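Local coordinates for TetR family transcriptional regulator (Streptomyces coelicolor, PDB 6SRN), which controls antibiotic production as a TetR-family transcriptional regulator that probably binds promoter DNA and responds to a furan-type bacterial hormone, at the interface of chains A and B. Numbering follows the deposited sequence. Chains: chain A/B, TetR family transcriptional regulator.

Contact 1: the interface of chains A and B. Residues chain A 133, 143-144, 182; chain B 186-187, 190-191.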
ATOM      1  N   ARG A 133      -7.958  -0.018   8.798  1.00 17.15           N
ATOM      2  CA  ARG A 133      -8.944  -1.082   9.046  1.00 16.68           C
ATOM      3  C   ARG A 133      -8.622  -2.036  10.195  1.00 18.30           C
ATOM      4  O   ARG A 133      -9.530  -2.508  10.828  1.00 17.96           O
ATOM      5  CB  ARG A 133      -9.232  -1.938   7.811  1.00 15.89           C
ATOM      6  CG  ARG A 133      -8.022  -2.717   7.310  1.00 14.53           C
ATOM      7  CD  ARG A 133      -8.181  -3.191   5.884  1.00 14.55           C
ATOM      8  NE  ARG A 133      -9.223  -4.194   5.711  1.00 14.79           N
ATOM      9  CZ  ARG A 133      -9.057  -5.517   5.680  1.00 14.59           C
ATOM     10  NH1 ARG A 133      -7.858  -6.103   5.842  1.00 14.22           N
ATOM     11  NH2 ARG A 133     -10.100  -6.277   5.446  1.00 14.21           N
ATOM     12  N   PRO A 143     -11.151  -4.333   1.083  1.00  8.66           N
ATOM     13  CA  PRO A 143     -10.434  -3.559   0.050  1.00  7.67           C
ATOM     14  C   PRO A 143     -10.061  -4.365  -1.191  1.00  7.49           C
ATOM     15  O   PRO A 143     -10.080  -5.624  -1.184  1.00  7.63           O
ATOM     16  CB  PRO A 143      -9.200  -3.089   0.792  1.00  8.15           C
ATOM     17  CG  PRO A 143      -8.921  -4.225   1.748  1.00  8.74           C
ATOM     18  CD  PRO A 143     -10.271  -4.619   2.231  1.00  8.57           C
ATOM     19  N   TYR A 144      -9.781  -3.651  -2.259  1.00  7.13           N
ATOM     20  CA  TYR A 144      -9.124  -4.143  -3.499  1.00  7.41           C
ATOM     21  C   TYR A 144     -10.034  -4.966  -4.404  1.00  7.56           C
ATOM     22  O   TYR A 144      -9.887  -4.910  -5.650  1.00  7.57           O
ATOM     23  CB  TYR A 144      -7.818  -4.935  -3.196  1.00  7.79           C
ATOM     24  CG  TYR A 144      -6.976  -4.262  -2.129  1.00  7.41           C
ATOM     25  CD1 TYR A 144      -6.521  -2.938  -2.265  1.00  7.56           C
ATOM     26  CD2 TYR A 144      -6.687  -4.911  -0.927  1.00  7.09           C
ATOM     27  CE1 TYR A 144      -5.836  -2.327  -1.252  1.00  8.12           C
ATOM     28  CE2 TYR A 144      -5.979  -4.291   0.074  1.00  7.62           C
ATOM     29  CZ  TYR A 144      -5.581  -2.985  -0.074  1.00  8.42           C
ATOM     30  OH  TYR A 144      -4.931  -2.371   0.959  1.00 10.00           O
ATOM     31  N   PHE A 182      -2.598   0.895  -5.992  1.00  5.69           N
ATOM     32  CA  PHE A 182      -2.769   1.098  -4.581  1.00  5.62           C
ATOM     33  C   PHE A 182      -1.456   1.539  -3.913  1.00  5.46           C
ATOM     34  O   PHE A 182      -1.394   2.467  -3.113  1.00  5.84           O
ATOM     35  CB  PHE A 182      -3.277  -0.165  -3.878  1.00  5.61           C
ATOM     36  CG  PHE A 182      -3.156  -0.014  -2.397  1.00  6.02           C
ATOM     37  CD1 PHE A 182      -4.000   0.812  -1.674  1.00  6.03           C
ATOM     38  CD2 PHE A 182      -2.086  -0.603  -1.724  1.00  6.45           C
ATOM     39  CE1 PHE A 182      -3.765   1.049  -0.323  1.00  6.57           C
ATOM     40  CE2 PHE A 182      -1.870  -0.381  -0.395  1.00  6.60           C
ATOM     41  CZ  PHE A 182      -2.710   0.460   0.334  1.00  6.44           C
TER
ATOM     42  N   HIS B 186       1.074  -5.514   0.651  1.00  5.40           N
ATOM     43  CA  HIS B 186       0.030  -4.986   1.513  1.00  5.51           C
ATOM     44  C   HIS B 186      -1.308  -5.614   1.206  1.00  5.35           C
ATOM     45  O   HIS B 186      -2.038  -5.997   2.113  1.00  5.25           O
ATOM     46  CB  HIS B 186      -0.022  -3.476   1.391  1.00  5.89           C
ATOM     47  CG  HIS B 186      -0.815  -2.846   2.450  1.00  6.79           C
ATOM     48  ND1 HIS B 186      -0.323  -2.644   3.721  1.00  7.38           N
ATOM     49  CD2 HIS B 186      -2.073  -2.352   2.446  1.00  7.37           C
ATOM     50  CE1 HIS B 186      -1.264  -2.077   4.456  1.00  7.99           C
ATOM     51  NE2 HIS B 186      -2.311  -1.851   3.690  1.00  7.99           N
ATOM     52  N   VAL B 187      -1.629  -5.713  -0.091  1.00  5.16           N
ATOM     53  CA  VAL B 187      -2.855  -6.372  -0.448  1.00  4.97           C
ATOM     54  C   VAL B 187      -2.855  -7.821   0.041  1.00  5.02           C
ATOM     55  O   VAL B 187      -3.858  -8.305   0.557  1.00  4.95           O
ATOM     56  CB  VAL B 187      -3.106  -6.324  -1.989  1.00  5.21           C
ATOM     57  CG1 VAL B 187      -4.233  -7.270  -2.423  1.00  5.35           C
ATOM     58  CG2 VAL B 187      -3.328  -4.899  -2.497  1.00  5.40           C
ATOM     59  N   ASN B 190      -3.437  -7.822   3.778  1.00  5.78           N
ATOM     60  CA  ASN B 190      -4.767  -7.411   4.195  1.00  6.35           C
ATOM     61  C   ASN B 190      -5.781  -8.506   3.916  1.00  6.38           C
ATOM     62  O   ASN B 190      -6.659  -8.761   4.771  1.00  6.91           O
ATOM     63  CB  ASN B 190      -5.231  -6.162   3.448  1.00  6.92           C
ATOM     64  CG  ASN B 190      -4.576  -4.860   3.907  1.00  8.53           C
ATOM     65  OD1 ASN B 190      -5.025  -3.812   3.463  1.00 10.31           O
ATOM     66  ND2 ASN B 190      -3.587  -4.887   4.782  1.00  8.92           N
ATOM     67  N   LEU B 191      -5.709  -9.094   2.711  1.00  6.06           N
ATOM     68  CA  LEU B 191      -6.695 -10.066   2.307  1.00  6.22           C
ATOM     69  C   LEU B 191      -6.406 -11.475   2.747  1.00  6.32           C
ATOM     70  O   LEU B 191      -7.339 -12.208   3.088  1.00  6.58           O
ATOM     71  CB  LEU B 191      -6.878 -10.055   0.788  1.00  6.22           C
ATOM     72  CG  LEU B 191      -7.377  -8.723   0.176  1.00  6.33           C
ATOM     73  CD1 LEU B 191      -7.530  -8.902  -1.340  1.00  6.67           C
ATOM     74  CD2 LEU B 191      -8.668  -8.263   0.823  1.00  6.48           C
TER
HETATM   75  O   HOH W   1      -9.604  -9.037   6.168  1.00 30.50           O
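The ring of A:Tyr144 is held between B:Val187 on one face and A:Pro143 of its own chain on the other. B:Val187 CG2 sits over the centre of its face, 3.5 Å from the ring centroid in a CH-pi contact, while A:Pro143 CB backs the opposite face. At the ring's rim, in its plane, comes B:Asn190 CB. The phenol oxygen OH meets the edge of the B:His186 imidazole in that ring's plane, beside CD2, and also lies above a face of A:Phe182, toward its rim. B:Asn190 ND2 stands over a face of the same imidazole. A:Phe182 CE2 reaches B:His186 CD2 at 3.5 Å.

Hydrogen bonds from A:Tyr144 and A:Arg133 to B:Asn190 extend this packing along helix 170-192 of chain B. A:Tyr144 OH donates to the side-chain carbonyl B:Asn190 OD1 at 2.9 Å, approaching from above the amide plane. With CG anti to its carbonyl carbon (chi1 -75°), B:Asn190 carries its amide to the phenol. A:Arg133, bent at chi3 (-67°), uses NH1 to donate a hydrogen bond to the backbone B:Asn190 O at 3.1 Å, again from above the carbonyl plane. The pocket that binds the furan ligand includes A:Pro143, A:Tyr144 and A:Phe182, so ligand binding might be felt at this contact, although the structure alone does not show it. Water 1 accompanies the arginine bond, lying 2.9 Å from A:Arg133 NH2 and 3.3 Å from B:Asn190 O.

Contact 2: the interface of chains A and B. Residues chain A 165, 210-211; chain B 206-207, 210.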
ATOM      1  N   ARG A 165      -0.921  -8.647 -24.519  1.00 19.42           N
ATOM      2  CA  ARG A 165       0.211  -9.526 -24.832  1.00 18.83           C
ATOM      3  C   ARG A 165      -0.089 -11.007 -24.527  1.00 19.26           C
ATOM      4  O   ARG A 165      -0.725 -11.343 -23.518  1.00 17.44           O
ATOM      5  CB  ARG A 165       1.517  -9.076 -24.124  1.00 19.61           C
ATOM      6  CG  ARG A 165       2.712 -10.029 -24.203  1.00 19.49           C
ATOM      7  CD  ARG A 165       4.014  -9.405 -23.693  1.00 18.80           C
ATOM      8  NE  ARG A 165       3.900  -9.003 -22.288  1.00 18.12           N
ATOM      9  CZ  ARG A 165       4.288  -9.712 -21.223  1.00 17.73           C
ATOM     10  NH1 ARG A 165       4.837 -10.917 -21.303  1.00 17.17           N
ATOM     11  NH2 ARG A 165       4.102  -9.218 -20.019  1.00 16.67           N
ATOM     12  N   PHE A 210       3.173  -0.936 -20.907  1.00  7.71           N
ATOM     13  CA  PHE A 210       4.148  -1.459 -21.884  1.00  7.94           C
ATOM     14  C   PHE A 210       4.141  -2.984 -21.841  1.00  7.67           C
ATOM     15  O   PHE A 210       4.163  -3.662 -22.908  1.00  8.55           O
ATOM     16  CB  PHE A 210       5.548  -0.943 -21.632  1.00  8.57           C
ATOM     17  CG  PHE A 210       6.545  -1.456 -22.619  1.00 10.17           C
ATOM     18  CD1 PHE A 210       7.206  -2.663 -22.409  1.00 10.60           C
ATOM     19  CD2 PHE A 210       6.799  -0.734 -23.754  1.00 11.43           C
ATOM     20  CE1 PHE A 210       8.121  -3.136 -23.337  1.00 11.64           C
ATOM     21  CE2 PHE A 210       7.702  -1.192 -24.688  1.00 12.53           C
ATOM     22  CZ  PHE A 210       8.346  -2.404 -24.486  1.00 12.32           C
ATOM     23  N   ALA A 211       4.032  -3.518 -20.626  1.00  7.98           N
ATOM     24  CA  ALA A 211       4.009  -4.970 -20.408  1.00  8.54           C
ATOM     25  C   ALA A 211       2.676  -5.636 -20.748  1.00  9.10           C
ATOM     26  O   ALA A 211       2.634  -6.850 -20.963  1.00 10.90           O
ATOM     27  CB  ALA A 211       4.399  -5.258 -18.988  1.00  8.94           C
TER
ATOM     28  N   GLU B 206       6.497 -10.236 -13.251  1.00  8.80           N
ATOM     29  CA  GLU B 206       6.628 -10.601 -14.669  1.00  8.59           C
ATOM     30  C   GLU B 206       6.347  -9.392 -15.568  1.00  8.03           C
ATOM     31  O   GLU B 206       7.089  -9.122 -16.553  1.00  8.18           O
ATOM     32  CB  GLU B 206       5.741 -11.808 -15.010  1.00  9.31           C
ATOM     33  CG  GLU B 206       6.038 -12.402 -16.393  1.00  9.98           C
ATOM     34  CD  GLU B 206       5.427 -11.667 -17.570  1.00 11.20           C
ATOM     35  OE1 GLU B 206       4.395 -10.950 -17.458  1.00 12.99           O
ATOM     36  OE2 GLU B 206       5.979 -11.861 -18.703  1.00 13.92           O
ATOM     37  N   LEU B 207       5.319  -8.641 -15.235  1.00  8.19           N
ATOM     38  CA  LEU B 207       5.030  -7.434 -16.004  1.00  8.60           C
ATOM     39  C   LEU B 207       6.114  -6.366 -15.823  1.00  8.48           C
ATOM     40  O   LEU B 207       6.604  -5.785 -16.787  1.00  8.14           O
ATOM     41  CB  LEU B 207       3.704  -6.833 -15.552  1.00  9.05           C
ATOM     42  CG  LEU B 207       2.455  -7.690 -15.679  1.00  9.98           C
ATOM     43  CD1 LEU B 207       1.264  -6.957 -15.078  1.00 10.25           C
ATOM     44  CD2 LEU B 207       2.185  -8.045 -17.122  1.00 10.59           C
ATOM     45  N   PHE B 210       9.416  -7.367 -17.468  1.00  7.71           N
ATOM     46  CA  PHE B 210       9.242  -7.372 -18.934  1.00  7.94           C
ATOM     47  C   PHE B 210       9.411  -5.954 -19.470  1.00  7.67           C
ATOM     48  O   PHE B 210      10.083  -5.734 -20.518  1.00  8.55           O
ATOM     49  CB  PHE B 210       7.897  -7.924 -19.351  1.00  8.57           C
ATOM     50  CG  PHE B 210       7.710  -7.945 -20.833  1.00 10.17           C
ATOM     51  CD1 PHE B 210       7.201  -6.838 -21.507  1.00 10.60           C
ATOM     52  CD2 PHE B 210       8.060  -9.066 -21.538  1.00 11.43           C
ATOM     53  CE1 PHE B 210       7.042  -6.864 -22.885  1.00 11.64           C
ATOM     54  CE2 PHE B 210       7.911  -9.105 -22.907  1.00 12.53           C
ATOM     55  CZ  PHE B 210       7.422  -7.996 -23.579  1.00 12.32           C
TER
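Helix 197-212, the last helix of the TetR-family ligand-binding domain, contributes to the dimer interface here near its C-terminal end. A:Arg165, from a loop of chain A, lays its guanidinium flat against the ring of B:Phe210. The two planes are 5° apart, and A:Arg165 NE stands over the middle of the B:Phe210 ring, 3.8 Å from its centroid, in a cation-pi stack. The aliphatic part follows the same face, with A:Arg165 CD 3.7 Å from B:Phe210 CZ.

While one face rests on the phenyl ring, the edges of the guanidinium take up carboxylate and carbonyl oxygens. End-on, NH1 and NH2 pair with the two oxygens of B:Glu206 in a salt bridge: A:Arg165 NH1 reaches the syn lone pair of B:Glu206 OE2 at 3.0 Å, and A:Arg165 NH2 meets B:Glu206 OE1 at 3.1 Å, on its syn side but somewhat out of the carboxylate plane. The carboxylate is twisted 31° from the guanidinium. A bend at chi2 (-80°) turns the glutamate's carboxylate toward the arginine. Along its other edge A:Arg165 binds its own chain, NE and NH2 both donating to A:Ala211 O from opposite faces of the carbonyl plane. That intrachain grip probably helps fix the rotation of the guanidinium. Beside it, B:Leu207 CB packs against A:Ala211 CB at 3.8 Å. Across the dimer axis the two Phe210 rings touch at their rims, A:Phe210 CE1 lying 3.9 Å from B:Phe210 CE1.

Contact 3: the interface of chains A and B. Residues chain A 176, 180, 208, 211-212; chain B 204, 207-208.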
ATOM      1  N   SER A 176      -2.651  -7.236 -10.413  1.00  6.69           N
ATOM      2  CA  SER A 176      -1.351  -6.530 -10.445  1.00  7.00           C
ATOM      3  C   SER A 176      -1.572  -5.021 -10.547  1.00  6.30           C
ATOM      4  O   SER A 176      -0.889  -4.211  -9.912  1.00  6.79           O
ATOM      5  CB  SER A 176      -0.473  -7.022 -11.570  1.00  7.36           C
ATOM      6  OG  SER A 176      -0.121  -8.418 -11.394  1.00  8.73           O
ATOM      7  N   ALA A 180      -0.533  -2.500  -7.624  1.00  6.13           N
ATOM      8  CA  ALA A 180       0.502  -1.501  -7.962  1.00  6.18           C
ATOM      9  C   ALA A 180      -0.012  -0.062  -7.810  1.00  5.66           C
ATOM     10  O   ALA A 180       0.683   0.819  -7.288  1.00  5.87           O
ATOM     11  CB  ALA A 180       0.989  -1.730  -9.323  1.00  6.84           C
ATOM     12  N   MET A 208       3.748  -0.662 -16.662  1.00  8.79           N
ATOM     13  CA  MET A 208       2.707  -1.689 -16.606  1.00  9.28           C
ATOM     14  C   MET A 208       2.035  -1.832 -17.939  1.00  8.39           C
ATOM     15  O   MET A 208       1.822  -2.954 -18.373  1.00  8.27           O
ATOM     16  CB  MET A 208       1.686  -1.349 -15.536  1.00 10.69           C
ATOM     17  CG  MET A 208       2.393  -1.220 -14.214  1.00 13.23           C
ATOM     18  SD  MET A 208       2.709  -2.798 -13.465  1.00 19.99           S
ATOM     19  CE  MET A 208       1.069  -3.498 -13.084  1.00 15.95           C
ATOM     20  N   ALA A 211       4.032  -3.518 -20.626  1.00  7.98           N
ATOM     21  CA  ALA A 211       4.009  -4.970 -20.408  1.00  8.54           C
ATOM     22  C   ALA A 211       2.676  -5.636 -20.748  1.00  9.10           C
ATOM     23  O   ALA A 211       2.634  -6.850 -20.963  1.00 10.90           O
ATOM     24  CB  ALA A 211       4.399  -5.258 -18.988  1.00  8.94           C
ATOM     25  N   LEU A 212       1.574  -4.886 -20.760  1.00  9.02           N
ATOM     26  CA  LEU A 212       0.254  -5.435 -21.039  1.00 10.08           C
ATOM     27  C   LEU A 212      -0.076  -5.398 -22.518  1.00 11.47           C
ATOM     28  O   LEU A 212      -0.821  -6.230 -22.998  1.00 12.10           O
ATOM     29  CB  LEU A 212      -0.861  -4.710 -20.286  1.00 10.11           C
ATOM     30  CG  LEU A 212      -0.785  -4.942 -18.777  1.00 10.20           C
ATOM     31  CD1 LEU A 212      -1.702  -3.951 -18.112  1.00 10.19           C
ATOM     32  CD2 LEU A 212      -1.166  -6.350 -18.390  1.00 10.31           C
TER
ATOM     33  N   LEU B 204       2.978  -9.914 -10.887  1.00  8.23           N
ATOM     34  CA  LEU B 204       3.253  -8.491 -11.045  1.00  8.12           C
ATOM     35  C   LEU B 204       4.714  -8.274 -11.519  1.00  9.20           C
ATOM     36  O   LEU B 204       4.933  -7.455 -12.414  1.00  9.30           O
ATOM     37  CB  LEU B 204       3.039  -7.786  -9.682  1.00  8.31           C
ATOM     38  CG  LEU B 204       3.526  -6.337  -9.569  1.00  8.23           C
ATOM     39  CD1 LEU B 204       2.845  -5.463 -10.578  1.00  8.10           C
ATOM     40  CD2 LEU B 204       3.279  -5.835  -8.134  1.00  8.50           C
ATOM     41  N   LEU B 207       5.319  -8.641 -15.235  1.00  8.19           N
ATOM     42  CA  LEU B 207       5.030  -7.434 -16.004  1.00  8.60           C
ATOM     43  C   LEU B 207       6.114  -6.366 -15.823  1.00  8.48           C
ATOM     44  O   LEU B 207       6.604  -5.785 -16.787  1.00  8.14           O
ATOM     45  CB  LEU B 207       3.704  -6.833 -15.552  1.00  9.05           C
ATOM     46  CG  LEU B 207       2.455  -7.690 -15.679  1.00  9.98           C
ATOM     47  CD1 LEU B 207       1.264  -6.957 -15.078  1.00 10.25           C
ATOM     48  CD2 LEU B 207       2.185  -8.045 -17.122  1.00 10.59           C
ATOM     49  N   MET B 208       6.502  -6.098 -14.582  1.00  8.79           N
ATOM     50  CA  MET B 208       7.443  -5.005 -14.335  1.00  9.28           C
ATOM     51  C   MET B 208       8.765  -5.291 -14.983  1.00  8.39           C
ATOM     52  O   MET B 208       9.323  -4.397 -15.601  1.00  8.27           O
ATOM     53  CB  MET B 208       7.624  -4.791 -12.843  1.00 10.69           C
ATOM     54  CG  MET B 208       6.282  -4.501 -12.229  1.00 13.23           C
ATOM     55  SD  MET B 208       5.793  -2.810 -12.451  1.00 19.99           S
ATOM     56  CE  MET B 208       6.997  -1.822 -11.502  1.00 15.95           C
TER
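A:Met208 and B:Met208 approach obliquely across the two-fold axis of this TetR-family dimer, their thioether sulfurs facing one another with A:Met208 SD to B:Met208 SD at 3.2 Å. The contact belongs to the helical interface characteristic of the family, in which helices 170-192 and 197-212 of each chain pack against those of the partner. Folded at chi2 and chi3 (-81° and -65°), A:Met208 turns its methyl CE away from the sulfur pair and toward the leucines of chain B.

There the methionine runs at about a right angle to both B:Leu204 and B:Leu207. A:Met208 CE sits 3.6 Å from B:Leu204 CD1 and 4.0 Å from B:Leu207 CD1, touching one branch of each leucine. A:Ser176 of helix 170-192 meets the same two branches with its CB, 3.8 Å from B:Leu204 CD1, while its hydroxyl OG lies against the backbone, 3.4 Å from B:Leu204 CA. With chi1 near trans (169°), B:Leu204 extends its branched end across the contact, where CD1 meets both the A:Met208 methyl and A:Ser176 CB. The other branch of B:Leu207 points toward A:Leu212, whose side chain crosses it at a slant, A:Leu212 CD2 to B:Leu207 CD2 at 4.0 Å.

Contacts 2 and 3 are adjoining parts of one surface: the centres of their C-alpha atoms are about 5 Å apart, and both use A:Ala211 and B:Leu207, so helix 197-212 joins the charged rim of contact 2 to the apolar core of contact 3. Contact 1 lies about 18 Å from contact 3 and 23 Å from contact 2, by the same measure, and is linked to contact 3 through helix 170-192. Two-fold symmetry repeats all three with the chains exchanged. Contact 1 is the one of the three built on ligand-pocket residues, and may therefore be more responsive to the hormone than contacts 2 and 3, which probably anchor the pair.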